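Long-range contacts in LPXTG cell wall surface protein (Streptococcus gordonii, PDB 4IGB), which is a cell-wall-anchored surface protein whose N-terminal region, the part described here, probably acts in adhesion of the bacterium to its host: residues V100-D106 against I180-T186; L190-P196 against F283-E288. All coordinates share one frame; numbering follows the deposited sequence.

Contact 1 of 2, residues V100-D106 against I180-T186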
loop_
_atom_site.group_PDB
_atom_site.type_symbol
_atom_site.label_atom_id
_atom_site.label_comp_id
_atom_site.label_asym_id
_atom_site.label_seq_id
_atom_site.Cartn_x
_atom_site.Cartn_y
_atom_site.Cartn_z
ATOM N N VAL B 100 -5.209 9.909 -7.216
ATOM C CA VAL B 100 -4.886 8.726 -8.001
ATOM C C VAL B 100 -6.040 8.411 -8.955
ATOM O O VAL B 100 -7.193 8.285 -8.522
ATOM C CB VAL B 100 -4.657 7.502 -7.089
ATOM C CG1 VAL B 100 -4.374 6.274 -7.914
ATOM C CG2 VAL B 100 -3.526 7.754 -6.091
ATOM N N ASN B 101 -5.734 8.273 -10.243
ATOM C CA ASN B 101 -6.753 8.007 -11.259
ATOM C C ASN B 101 -7.859 9.057 -11.209
ATOM O O ASN B 101 -9.041 8.716 -11.304
ATOM C CB ASN B 101 -7.381 6.611 -11.075
ATOM C CG ASN B 101 -6.378 5.468 -11.246
ATOM O OD1 ASN B 101 -5.473 5.521 -12.087
ATOM N ND2 ASN B 101 -6.545 4.422 -10.442
ATOM N N GLY B 102 -7.471 10.323 -11.046
ATOM C CA GLY B 102 -8.409 11.422 -10.918
ATOM C C GLY B 102 -9.121 11.520 -9.568
ATOM O O GLY B 102 -9.866 12.471 -9.324
ATOM N N LYS B 103 -8.890 10.553 -8.684
ATOM C CA LYS B 103 -9.624 10.474 -7.414
ATOM C C LYS B 103 -8.773 10.800 -6.182
ATOM O O LYS B 103 -7.636 10.340 -6.052
ATOM C CB LYS B 103 -10.227 9.074 -7.241
ATOM C CG LYS B 103 -11.275 8.690 -8.292
ATOM C CD LYS B 103 -11.647 7.212 -8.143
ATOM C CE LYS B 103 -12.982 6.893 -8.791
ATOM N NZ LYS B 103 -13.217 5.415 -8.734
ATOM N N GLN B 104 -9.339 11.579 -5.268
ATOM C CA GLN B 104 -8.698 11.801 -3.976
ATOM C C GLN B 104 -8.696 10.527 -3.121
ATOM O O GLN B 104 -9.712 9.814 -3.018
ATOM C CB GLN B 104 -9.382 12.932 -3.212
ATOM C CG GLN B 104 -8.943 13.035 -1.756
ATOM C CD GLN B 104 -9.697 14.121 -1.002
ATOM O OE1 GLN B 104 -10.084 15.134 -1.587
ATOM N NE2 GLN B 104 -9.921 13.907 0.297
ATOM N N VAL B 105 -7.548 10.266 -2.501
ATOM C CA VAL B 105 -7.351 9.104 -1.647
ATOM C C VAL B 105 -7.142 9.552 -0.210
ATOM O O VAL B 105 -6.429 10.527 0.050
ATOM C CB VAL B 105 -6.134 8.260 -2.106
ATOM C CG1 VAL B 105 -5.923 7.051 -1.185
ATOM C CG2 VAL B 105 -6.320 7.804 -3.547
ATOM N N ASP B 106 -7.794 8.851 0.714
ATOM C CA ASP B 106 -7.579 9.043 2.151
ATOM C C ASP B 106 -6.943 7.813 2.783
ATOM O O ASP B 106 -7.082 6.704 2.269
ATOM C CB ASP B 106 -8.894 9.337 2.883
ATOM C CG ASP B 106 -9.635 10.524 2.306
ATOM O OD1 ASP B 106 -8.991 11.524 1.936
ATOM O OD2 ASP B 106 -10.873 10.441 2.202
ATOM N N ILE B 180 -6.265 2.456 2.680
ATOM C CA ILE B 180 -6.442 3.580 1.770
ATOM C C ILE B 180 -7.801 3.441 1.088
ATOM O O ILE B 180 -8.270 2.334 0.848
ATOM C CB ILE B 180 -5.326 3.658 0.722
ATOM C CG1 ILE B 180 -5.087 2.286 0.067
ATOM C CG2 ILE B 180 -4.055 4.147 1.387
ATOM C CD1 ILE B 180 -4.060 2.318 -1.100
ATOM N N ARG B 181 -8.416 4.574 0.764
ATOM C CA ARG B 181 -9.823 4.605 0.385
ATOM C C ARG B 181 -10.055 5.806 -0.519
ATOM O O ARG B 181 -9.591 6.899 -0.208
ATOM C CB ARG B 181 -10.632 4.787 1.678
ATOM C CG ARG B 181 -12.025 4.268 1.672
ATOM C CD ARG B 181 -12.719 4.583 3.009
ATOM N NE ARG B 181 -12.325 3.700 4.110
ATOM C CZ ARG B 181 -12.749 3.859 5.364
ATOM N NH1 ARG B 181 -13.567 4.865 5.671
ATOM N NH2 ARG B 181 -12.362 3.025 6.313
ATOM N N TYR B 182 -10.760 5.628 -1.635
ATOM C CA TYR B 182 -11.208 6.792 -2.382
ATOM C C TYR B 182 -12.211 7.620 -1.549
ATOM O O TYR B 182 -13.207 7.099 -1.033
ATOM C CB TYR B 182 -11.844 6.387 -3.718
ATOM C CG TYR B 182 -10.886 5.786 -4.732
ATOM C CD1 TYR B 182 -9.675 6.393 -5.020
ATOM C CD2 TYR B 182 -11.197 4.596 -5.388
ATOM C CE1 TYR B 182 -8.799 5.837 -5.950
ATOM C CE2 TYR B 182 -10.335 4.031 -6.313
ATOM C CZ TYR B 182 -9.129 4.659 -6.596
ATOM O OH TYR B 182 -8.256 4.104 -7.523
ATOM N N ALA B 183 -11.969 8.918 -1.466
ATOM C CA ALA B 183 -12.853 9.796 -0.723
ATOM C C ALA B 183 -14.243 9.829 -1.346
ATOM O O ALA B 183 -15.229 9.986 -0.637
ATOM C CB ALA B 183 -12.271 11.199 -0.650
ATOM N N ASP B 184 -14.334 9.681 -2.667
ATOM C CA ASP B 184 -15.636 9.814 -3.327
ATOM C C ASP B 184 -16.588 8.634 -3.069
ATOM O O ASP B 184 -17.777 8.697 -3.404
ATOM C CB ASP B 184 -15.496 10.103 -4.832
ATOM C CG ASP B 184 -14.907 8.943 -5.614
ATOM O OD1 ASP B 184 -14.740 7.843 -5.046
ATOM O OD2 ASP B 184 -14.616 9.132 -6.816
ATOM N N GLY B 185 -16.068 7.566 -2.467
ATOM C CA GLY B 185 -16.904 6.436 -2.080
ATOM C C GLY B 185 -17.013 5.325 -3.108
ATOM O O GLY B 185 -17.732 4.336 -2.897
ATOM N N THR B 186 -16.321 5.485 -4.231
ATOM C CA THR B 186 -16.232 4.414 -5.223
ATOM C C THR B 186 -15.323 3.308 -4.722
ATOM O O THR B 186 -14.515 3.522 -3.812
ATOM C CB THR B 186 -15.692 4.915 -6.589
ATOM O OG1 THR B 186 -14.461 5.624 -6.396
ATOM C CG2 THR B 186 -16.703 5.835 -7.257
HETATM O O HOH W 1 -12.099 9.910 -4.435
#
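Thr186 OG1 is gripped from two directions: it receives Lys103 NZ at 2.7 Å and gives its hydrogen to Asp184 OD1 at 2.6 Å, meeting that carboxylate on its syn side. The same Asp184 OD1 takes the backbone N-H of Thr186 from above the carboxylate plane, an Asx turn that fixes the rotation of the acid. Lys103 serves both a ring and a polar end. Extended beyond CG, it crosses Tyr182 at about a right angle, with CD 3.6 Å from the ring centroid and almost on the normal. Lys103 NZ makes an off-centre cation-pi contact with the ring and stays 4.4 Å from Asp184 OD2, too far for a salt bridge, though the opposite charges probably steady each other. Tyr182 CG stands anti to the carbonyl carbon (chi1 -68°), which turns one ring face to the Lys103 chain; the hydroxyl, hydrogen-bonded to Asp189, receives a weak bond from Asn101 ND2. Val105 CG2 packs obliquely against the same ring.

Gln104 O takes the N-H of Ala183 at 2.9 Å and a hydrogen from a water that also accepts from Asp184 N. Gln104 NE2 points straight at the syn lone pair of Asp106 OD1, which also accepts a hydrogen bond from Asn96 N; Ala183 CB sits against both side chains. Asp106 and Arg181 exchange backbone bonds as an antiparallel hydrogen-bonded pair, next to the non-hydrogen-bonded pair Val105-Tyr182. This is the end of a strand pair in an antiparallel sheet, where the type I' turn of a beta hairpin, Val100 to Lys103, packs beside the type I turn ending the neighbouring strand.

Contact 2 of 2, residues L190-P196 against F283-E288. With SO4 (sulfate ion), chain J.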
loop_
_atom_site.group_PDB
_atom_site.type_symbol
_atom_site.label_atom_id
_atom_site.label_comp_id
_atom_site.label_asym_id
_atom_site.label_seq_id
_atom_site.Cartn_x
_atom_site.Cartn_y
_atom_site.Cartn_z
ATOM N N LEU B 190 -7.139 0.091 -5.400
ATOM C CA LEU B 190 -5.725 0.226 -5.040
ATOM C C LEU B 190 -5.266 -0.886 -4.119
ATOM O O LEU B 190 -5.998 -1.304 -3.225
ATOM C CB LEU B 190 -5.472 1.572 -4.369
ATOM C CG LEU B 190 -5.909 2.807 -5.161
ATOM C CD1 LEU B 190 -5.677 4.074 -4.361
ATOM C CD2 LEU B 190 -5.182 2.870 -6.516
ATOM N N LYS B 191 -4.041 -1.357 -4.333
ATOM C CA LYS B 191 -3.470 -2.404 -3.492
ATOM C C LYS B 191 -2.405 -1.813 -2.581
ATOM O O LYS B 191 -1.318 -1.422 -3.025
ATOM C CB LYS B 191 -2.909 -3.548 -4.349
ATOM C CG LYS B 191 -3.970 -4.201 -5.246
ATOM C CD LYS B 191 -5.148 -4.761 -4.453
ATOM C CE LYS B 191 -6.290 -5.110 -5.404
ATOM N NZ LYS B 191 -7.556 -5.443 -4.686
ATOM N N LEU B 192 -2.721 -1.750 -1.298
ATOM C CA LEU B 192 -1.849 -1.079 -0.356
ATOM C C LEU B 192 -0.482 -1.732 -0.340
ATOM O O LEU B 192 -0.376 -2.937 -0.237
ATOM C CB LEU B 192 -2.432 -1.141 1.051
ATOM C CG LEU B 192 -1.505 -0.552 2.102
ATOM C CD1 LEU B 192 -1.282 0.944 1.849
ATOM C CD2 LEU B 192 -2.068 -0.802 3.510
ATOM N N VAL B 193 0.562 -0.920 -0.407
ATOM C CA VAL B 193 1.916 -1.423 -0.236
ATOM C C VAL B 193 2.559 -0.857 1.022
ATOM O O VAL B 193 2.400 0.327 1.349
ATOM C CB VAL B 193 2.798 -1.119 -1.465
ATOM C CG1 VAL B 193 4.273 -1.417 -1.174
ATOM C CG2 VAL B 193 2.298 -1.901 -2.662
ATOM N N MET B 194 3.258 -1.719 1.745
ATOM C CA MET B 194 4.054 -1.286 2.880
ATOM C C MET B 194 5.504 -1.710 2.680
ATOM O O MET B 194 5.780 -2.741 2.061
ATOM C CB MET B 194 3.503 -1.845 4.180
ATOM C CG MET B 194 2.189 -1.173 4.624
ATOM S SD MET B 194 1.734 -1.539 6.338
ATOM C CE MET B 194 2.907 -0.509 7.221
ATOM N N LYS B 195 6.427 -0.915 3.198
ATOM C CA LYS B 195 7.844 -1.227 3.048
ATOM C C LYS B 195 8.596 -1.000 4.359
ATOM O O LYS B 195 9.224 0.034 4.548
ATOM C CB LYS B 195 8.448 -0.392 1.920
ATOM C CG LYS B 195 9.937 -0.669 1.671
ATOM C CD LYS B 195 10.473 0.177 0.526
ATOM C CE LYS B 195 10.420 1.653 0.838
ATOM N NZ LYS B 195 11.245 1.978 2.012
ATOM N N PRO B 196 8.527 -1.968 5.277
ATOM C CA PRO B 196 9.249 -1.809 6.543
ATOM C C PRO B 196 10.743 -1.748 6.245
ATOM O O PRO B 196 11.202 -2.494 5.380
ATOM C CB PRO B 196 8.963 -3.114 7.289
ATOM C CG PRO B 196 7.913 -3.825 6.514
ATOM C CD PRO B 196 7.964 -3.317 5.113
ATOM N N PHE B 283 7.419 4.313 9.050
ATOM C CA PHE B 283 6.616 3.741 7.984
ATOM C C PHE B 283 5.956 4.803 7.129
ATOM O O PHE B 283 5.498 5.829 7.634
ATOM C CB PHE B 283 5.499 2.876 8.563
ATOM C CG PHE B 283 5.979 1.810 9.494
ATOM C CD1 PHE B 283 6.305 0.553 9.016
ATOM C CD2 PHE B 283 6.087 2.061 10.851
ATOM C CE1 PHE B 283 6.749 -0.442 9.878
ATOM C CE2 PHE B 283 6.520 1.084 11.723
ATOM C CZ PHE B 283 6.853 -0.178 11.238
ATOM N N GLY B 284 5.869 4.523 5.836
ATOM C CA GLY B 284 4.990 5.269 4.955
ATOM C C GLY B 284 3.939 4.334 4.402
ATOM O O GLY B 284 3.960 3.143 4.688
ATOM N N LEU B 285 3.008 4.853 3.612
ATOM C CA LEU B 285 2.084 3.982 2.910
ATOM C C LEU B 285 2.236 4.242 1.425
ATOM O O LEU B 285 2.432 5.375 1.008
ATOM C CB LEU B 285 0.640 4.204 3.353
ATOM C CG LEU B 285 0.333 4.037 4.841
ATOM C CD1 LEU B 285 -1.135 4.385 5.086
ATOM C CD2 LEU B 285 0.620 2.619 5.287
ATOM N N TYR B 286 2.148 3.186 0.626
ATOM C CA TYR B 286 2.478 3.309 -0.784
ATOM C C TYR B 286 1.455 2.608 -1.673
ATOM O O TYR B 286 0.631 1.811 -1.203
ATOM C CB TYR B 286 3.834 2.674 -1.063
ATOM C CG TYR B 286 4.973 3.088 -0.158
ATOM C CD1 TYR B 286 5.939 3.993 -0.594
ATOM C CD2 TYR B 286 5.112 2.548 1.117
ATOM C CE1 TYR B 286 6.996 4.369 0.227
ATOM C CE2 TYR B 286 6.180 2.914 1.943
ATOM C CZ TYR B 286 7.109 3.829 1.490
ATOM O OH TYR B 286 8.159 4.187 2.308
ATOM N N ILE B 287 1.528 2.913 -2.963
ATOM C CA ILE B 287 0.998 2.043 -3.992
ATOM C C ILE B 287 1.990 2.017 -5.139
ATOM O O ILE B 287 2.815 2.931 -5.301
ATOM C CB ILE B 287 -0.363 2.517 -4.563
ATOM C CG1 ILE B 287 -0.236 3.925 -5.147
ATOM C CG2 ILE B 287 -1.461 2.441 -3.512
ATOM C CD1 ILE B 287 -1.451 4.361 -5.960
ATOM N N GLU B 288 1.898 0.968 -5.942
ATOM C CA GLU B 288 2.708 0.869 -7.142
ATOM C C GLU B 288 2.143 1.794 -8.206
ATOM O O GLU B 288 1.007 2.251 -8.093
ATOM C CB GLU B 288 2.761 -0.586 -7.602
ATOM C CG GLU B 288 3.437 -1.469 -6.558
ATOM C CD GLU B 288 3.037 -2.930 -6.654
ATOM O OE1 GLU B 288 3.817 -3.697 -7.255
ATOM O OE2 GLU B 288 1.947 -3.309 -6.129
HETATM S S SO4 J . 10.950 5.918 0.779
HETATM O O1 SO4 J . 12.158 5.098 0.760
HETATM O O2 SO4 J . 10.097 5.496 1.877
HETATM O O3 SO4 J . 10.251 5.759 -0.495
HETATM O O4 SO4 J . 11.306 7.321 0.995
HETATM O O HOH W 2 0.070 -1.254 -5.497
HETATM O O HOH W 3 5.846 1.035 5.081
HETATM O O HOH W 4 8.170 3.032 4.759
#
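Val193 and Tyr286 satisfy each other's backbones in a single antiparallel bridge: Val193 N donates to Tyr286 O at 2.8 Å, from above the carbonyl plane, and Tyr286 N returns a bond to Val193 O at 3.0 Å. Beyond that pair, water takes over. One water accepts from Glu288 N and donates to Lys191 O and Glu288 OE2; a second joins Lys195 N to Gly284 O; a third joins Gly284 N to Lys195 O and Tyr286 OH.

The Tyr286 hydroxyl also meets O2 of a sulfate, probably from the crystallisation liquor, near the ring plane but at a distance too short to be taken at face value. The bend at chi3 (64°) brings Lys195 CE to 3.7 Å from Tyr286 OH, and a second at chi4 places NZ, which bonds Asn255 and reaches the sulfate weakly. Glu288 OE2 forms a salt bridge with Arg263, and OE1 accepts from Leu327 N.

Apolar contacts fill the opposite side: Met194 and Leu285 lie side by side, and Met194 CE meets Phe283 CD1 obliquely at 4.0 Å. Leu192 and Met194 bond through their backbones to the region of strand 261-264 and pack on strand 268-274, while Leu285 and Ile287 touch strand 170-182.

How the contacts relate
Both contacts belong to the Sgo0707 N-terminal domain, with centres about 15 Å apart, and they follow in series: contact 1 closes at Thr186 just before contact 2 opens at Leu190. Contact 1 joins neighbouring strands 103-118 and 170-182 of the eight-stranded antiparallel sheet. Contact 2 instead bridges strand 193-194, at the border of the five-stranded mixed sheet, to strand 280-287 of the six-stranded one. They meet directly, as Ile180 CD1 packs on Ile287 CG2 at 3.5 Å and Leu190 CD2 lies beside Val100 CG1 and the Tyr182 hydroxyl. The short link between them thus carries the chain from one sheet to another, so that strands of three sheets meet, in part through apolar packing.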